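Local structure of Alr4995 protein (Nostoc sp., 6LRF) at residues L8-Y19 / W63-N71. The protein is a bifunctional enzyme acting as arginine dihydrolase and ornithine cyclodeaminase, its arginine dihydrolase part belonging to the guanidine-modifying (GME) family. Numbering follows the deposited sequence.
Sequences LMCPPDHYDVDY and WPDLVFTAN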
loop_
_atom_site.group_PDB
_atom_site.type_symbol
_atom_site.label_atom_id
_atom_site.label_comp_id
_atom_site.label_asym_id
_atom_site.label_seq_id
_atom_site.Cartn_x
_atom_site.Cartn_y
_atom_site.Cartn_z
ATOM N N LEU B 8 1.676 -19.592 56.534
ATOM C CA LEU B 8 0.406 -20.294 56.465
ATOM C C LEU B 8 0.286 -21.015 55.133
ATOM O O LEU B 8 0.527 -20.407 54.089
ATOM C CB LEU B 8 -0.736 -19.313 56.621
ATOM C CG LEU B 8 -2.125 -19.897 56.504
ATOM C CD1 LEU B 8 -2.335 -20.858 57.660
ATOM C CD2 LEU B 8 -3.101 -18.763 56.535
HETATM N N MSE B 9 -0.072 -22.298 55.162
HETATM C CA MSE B 9 -0.332 -23.049 53.930
HETATM C C MSE B 9 -1.643 -23.810 54.022
HETATM O O MSE B 9 -2.346 -23.741 55.022
HETATM C CB MSE B 9 0.807 -24.019 53.623
HETATM C CG MSE B 9 2.129 -23.329 53.385
HETATM SE SE MSE B 9 3.597 -24.522 52.825
HETATM C CE MSE B 9 2.882 -25.148 51.099
ATOM N N CYS B 10 -1.986 -24.523 52.963
ATOM C CA CYS B 10 -3.199 -25.310 52.971
ATOM C C CYS B 10 -3.018 -26.481 52.026
ATOM O O CYS B 10 -2.774 -26.287 50.825
ATOM C CB CYS B 10 -4.407 -24.463 52.577
ATOM S SG CYS B 10 -5.967 -25.351 52.556
ATOM N N PRO B 11 -3.108 -27.705 52.574
ATOM C CA PRO B 11 -2.867 -28.935 51.815
ATOM C C PRO B 11 -3.874 -29.134 50.676
ATOM O O PRO B 11 -5.024 -28.698 50.771
ATOM C CB PRO B 11 -2.993 -30.032 52.884
ATOM C CG PRO B 11 -3.849 -29.434 53.941
ATOM C CD PRO B 11 -3.469 -27.982 53.974
ATOM N N PRO B 12 -3.427 -29.787 49.591
ATOM C CA PRO B 12 -4.214 -29.959 48.364
ATOM C C PRO B 12 -5.273 -31.054 48.423
ATOM O O PRO B 12 -5.509 -31.685 47.392
ATOM C CB PRO B 12 -3.146 -30.324 47.326
ATOM C CG PRO B 12 -2.071 -30.967 48.113
ATOM C CD PRO B 12 -2.038 -30.259 49.426
ATOM N N ASP B 13 -5.906 -31.261 49.578
ATOM C CA ASP B 13 -6.858 -32.366 49.765
ATOM C C ASP B 13 -8.027 -32.324 48.769
ATOM O O ASP B 13 -8.552 -33.371 48.379
ATOM C CB ASP B 13 -7.406 -32.371 51.201
ATOM C CG ASP B 13 -6.382 -32.860 52.235
ATOM O OD1 ASP B 13 -5.176 -32.956 51.909
ATOM O OD2 ASP B 13 -6.788 -33.143 53.386
ATOM N N HIS B 14 -8.427 -31.124 48.356
ATOM C CA HIS B 14 -9.523 -30.968 47.396
ATOM C C HIS B 14 -9.150 -30.005 46.274
ATOM O O HIS B 14 -9.981 -29.250 45.772
ATOM C CB HIS B 14 -10.787 -30.498 48.109
ATOM C CG HIS B 14 -11.128 -31.314 49.317
ATOM N ND1 HIS B 14 -11.306 -30.760 50.567
ATOM C CD2 HIS B 14 -11.307 -32.648 49.466
ATOM C CE1 HIS B 14 -11.588 -31.716 51.434
ATOM N NE2 HIS B 14 -11.592 -32.872 50.792
ATOM N N TYR B 15 -7.884 -30.038 45.882
ATOM C CA TYR B 15 -7.420 -29.184 44.811
ATOM C C TYR B 15 -7.804 -29.801 43.478
ATOM O O TYR B 15 -7.798 -31.024 43.313
ATOM C CB TYR B 15 -5.909 -28.968 44.901
ATOM C CG TYR B 15 -5.303 -28.236 43.717
ATOM C CD1 TYR B 15 -5.503 -26.868 43.537
ATOM C CD2 TYR B 15 -4.518 -28.912 42.786
ATOM C CE1 TYR B 15 -4.943 -26.198 42.454
ATOM C CE2 TYR B 15 -3.949 -28.250 41.706
ATOM C CZ TYR B 15 -4.166 -26.894 41.542
ATOM O OH TYR B 15 -3.599 -26.241 40.468
ATOM N N ASP B 16 -8.138 -28.927 42.540
ATOM C CA ASP B 16 -8.585 -29.310 41.216
ATOM C C ASP B 16 -8.599 -28.030 40.385
ATOM O O ASP B 16 -8.439 -26.935 40.934
ATOM C CB ASP B 16 -9.976 -29.958 41.282
ATOM C CG ASP B 16 -10.379 -30.654 39.983
ATOM O OD1 ASP B 16 -9.496 -31.229 39.298
ATOM O OD2 ASP B 16 -11.591 -30.635 39.659
ATOM N N VAL B 17 -8.770 -28.150 39.075
ATOM C CA VAL B 17 -9.137 -26.989 38.285
ATOM C C VAL B 17 -10.618 -27.153 37.923
ATOM O O VAL B 17 -10.967 -27.835 36.959
ATOM C CB VAL B 17 -8.238 -26.833 37.043
ATOM C CG1 VAL B 17 -8.632 -25.599 36.251
ATOM C CG2 VAL B 17 -6.775 -26.737 37.461
ATOM N N ASP B 18 -11.482 -26.556 38.743
ATOM C CA ASP B 18 -12.936 -26.665 38.602
ATOM C C ASP B 18 -13.532 -25.753 37.531
ATOM O O ASP B 18 -14.567 -26.068 36.938
ATOM C CB ASP B 18 -13.628 -26.331 39.929
ATOM C CG ASP B 18 -13.447 -27.408 40.982
ATOM O OD1 ASP B 18 -13.222 -28.584 40.610
ATOM O OD2 ASP B 18 -13.555 -27.076 42.190
ATOM N N TYR B 19 -12.888 -24.608 37.326
ATOM C CA TYR B 19 -13.435 -23.507 36.544
ATOM C C TYR B 19 -12.292 -22.752 35.897
ATOM O O TYR B 19 -11.144 -23.201 35.959
ATOM C CB TYR B 19 -14.253 -22.569 37.438
ATOM C CG TYR B 19 -13.631 -22.365 38.810
ATOM C CD1 TYR B 19 -12.497 -21.574 38.977
ATOM C CD2 TYR B 19 -14.169 -22.979 39.934
ATOM C CE1 TYR B 19 -11.922 -21.402 40.225
ATOM C CE2 TYR B 19 -13.605 -22.808 41.184
ATOM C CZ TYR B 19 -12.484 -22.020 41.324
ATOM O OH TYR B 19 -11.927 -21.856 42.571
ATOM N N TRP B 63 -13.766 -25.693 47.471
ATOM C CA TRP B 63 -12.957 -24.479 47.399
ATOM C C TRP B 63 -11.515 -24.870 47.130
ATOM O O TRP B 63 -10.661 -24.775 48.010
ATOM C CB TRP B 63 -13.086 -23.663 48.686
ATOM C CG TRP B 63 -14.528 -23.415 49.041
ATOM C CD1 TRP B 63 -15.235 -23.985 50.063
ATOM C CD2 TRP B 63 -15.449 -22.564 48.345
ATOM N NE1 TRP B 63 -16.534 -23.524 50.057
ATOM C CE2 TRP B 63 -16.691 -22.656 49.008
ATOM C CE3 TRP B 63 -15.342 -21.727 47.226
ATOM C CZ2 TRP B 63 -17.815 -21.945 48.592
ATOM C CZ3 TRP B 63 -16.459 -21.021 46.814
ATOM C CH2 TRP B 63 -17.682 -21.137 47.495
ATOM N N PRO B 64 -11.246 -25.318 45.896
ATOM C CA PRO B 64 -9.949 -25.885 45.526
ATOM C C PRO B 64 -8.806 -24.880 45.640
ATOM O O PRO B 64 -7.660 -25.269 45.870
ATOM C CB PRO B 64 -10.157 -26.303 44.067
ATOM C CG PRO B 64 -11.230 -25.395 43.570
ATOM C CD PRO B 64 -12.146 -25.197 44.732
ATOM N N ASP B 65 -9.111 -23.595 45.481
ATOM C CA ASP B 65 -8.054 -22.596 45.443
ATOM C C ASP B 65 -7.721 -22.107 46.849
ATOM O O ASP B 65 -6.887 -21.218 47.029
ATOM C CB ASP B 65 -8.446 -21.435 44.529
ATOM C CG ASP B 65 -8.443 -21.831 43.055
ATOM O OD1 ASP B 65 -7.438 -22.426 42.594
ATOM O OD2 ASP B 65 -9.451 -21.564 42.364
ATOM N N LEU B 66 -8.343 -22.730 47.846
ATOM C CA LEU B 66 -7.991 -22.469 49.236
ATOM C C LEU B 66 -6.503 -22.762 49.490
ATOM O O LEU B 66 -5.915 -22.252 50.441
ATOM C CB LEU B 66 -8.877 -23.292 50.171
ATOM C CG LEU B 66 -8.985 -22.774 51.604
ATOM C CD1 LEU B 66 -9.963 -21.621 51.662
ATOM C CD2 LEU B 66 -9.388 -23.882 52.575
ATOM N N VAL B 67 -5.884 -23.558 48.620
ATOM C CA VAL B 67 -4.455 -23.831 48.723
ATOM C C VAL B 67 -3.616 -22.570 48.483
ATOM O O VAL B 67 -2.440 -22.513 48.843
ATOM C CB VAL B 67 -4.013 -24.914 47.717
ATOM C CG1 VAL B 67 -4.625 -26.256 48.076
ATOM C CG2 VAL B 67 -4.399 -24.509 46.292
ATOM N N PHE B 68 -4.221 -21.565 47.865
ATOM C CA PHE B 68 -3.502 -20.337 47.536
ATOM C C PHE B 68 -3.666 -19.318 48.662
ATOM O O PHE B 68 -4.345 -18.290 48.524
ATOM C CB PHE B 68 -3.982 -19.793 46.193
ATOM C CG PHE B 68 -3.566 -20.655 45.018
ATOM C CD1 PHE B 68 -2.268 -21.168 44.949
ATOM C CD2 PHE B 68 -4.470 -20.974 44.009
ATOM C CE1 PHE B 68 -1.873 -21.969 43.880
ATOM C CE2 PHE B 68 -4.088 -21.772 42.929
ATOM C CZ PHE B 68 -2.793 -22.271 42.862
ATOM N N THR B 69 -3.029 -19.633 49.788
ATOM C CA THR B 69 -3.146 -18.827 51.002
ATOM C C THR B 69 -2.555 -17.427 50.858
ATOM O O THR B 69 -2.897 -16.554 51.644
ATOM C CB THR B 69 -2.459 -19.517 52.192
ATOM O OG1 THR B 69 -1.111 -19.839 51.830
ATOM C CG2 THR B 69 -3.207 -20.791 52.584
ATOM N N ALA B 70 -1.668 -17.213 49.875
ATOM C CA ALA B 70 -1.176 -15.865 49.564
ATOM C C ALA B 70 -2.344 -14.887 49.470
ATOM O O ALA B 70 -2.245 -13.721 49.887
ATOM C CB ALA B 70 -0.360 -15.854 48.258
ATOM N N ASN B 71 -3.470 -15.377 48.962
ATOM C CA ASN B 71 -4.645 -14.535 48.765
ATOM C C ASN B 71 -5.594 -14.497 49.950
ATOM O O ASN B 71 -6.644 -13.908 49.854
ATOM C CB ASN B 71 -5.424 -14.991 47.527
ATOM C CG ASN B 71 -4.533 -15.137 46.304
ATOM O OD1 ASN B 71 -4.424 -16.220 45.730
ATOM N ND2 ASN B 71 -3.871 -14.048 45.919
HETATM O O HOH W 1 -0.573 -23.862 50.401
HETATM O O HOH W 2 -8.187 -24.275 40.801
HETATM O O HOH W 3 -11.641 -22.024 45.554
#
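Thr69 ties its hydroxyl to the chain near the end of strand 6-9, where OG1 donates to Leu8 O at 2.8 Å from above the carbonyl plane. This strand is the middle one of a three-stranded sheet in the GME-type domain, probably one blade of the family's alpha/beta propeller, and residues 63-71 form a loop of tight turns beside the chain leaving it. The packing is dense here. With chi1 at 53°, Thr69 keeps OG1 on Leu8 while CG2 lies against Cys10 CB. Cys10 SG rests 3.7 Å from Leu66 CD2, and Val67 sits in the bend of the 8-19 chain: CG1 packs against Cys10 O at 3.3 Å, CG2 meets Tyr15 CD1 crosswise. One water joins Cys10 N to Val67 O. Helix 34-49 backs Met9 and Pro12, and helix 93-103 backs Leu8 and Leu66.

Asp16, Asp18 and Tyr19 are partly exposed, and the links there are mostly polar and water-bridged. Pro64 is the packed exception, its CG 3.2 Å from Asp18 OD2. Asp65 OD1 reaches Asp16 O through a water, and another links Tyr19 OH to Asp65 N. Tyr19 OH also donates directly to Asp65 OD2 over a short 2.5 Å. A phenylalanine in place of Tyr19 would probably cost Asp65 OD2 this donor and leave the carboxylate held less firmly. As modelled, the hydroxyl meets OD2 on its anti side, 32° out of the carboxylate plane.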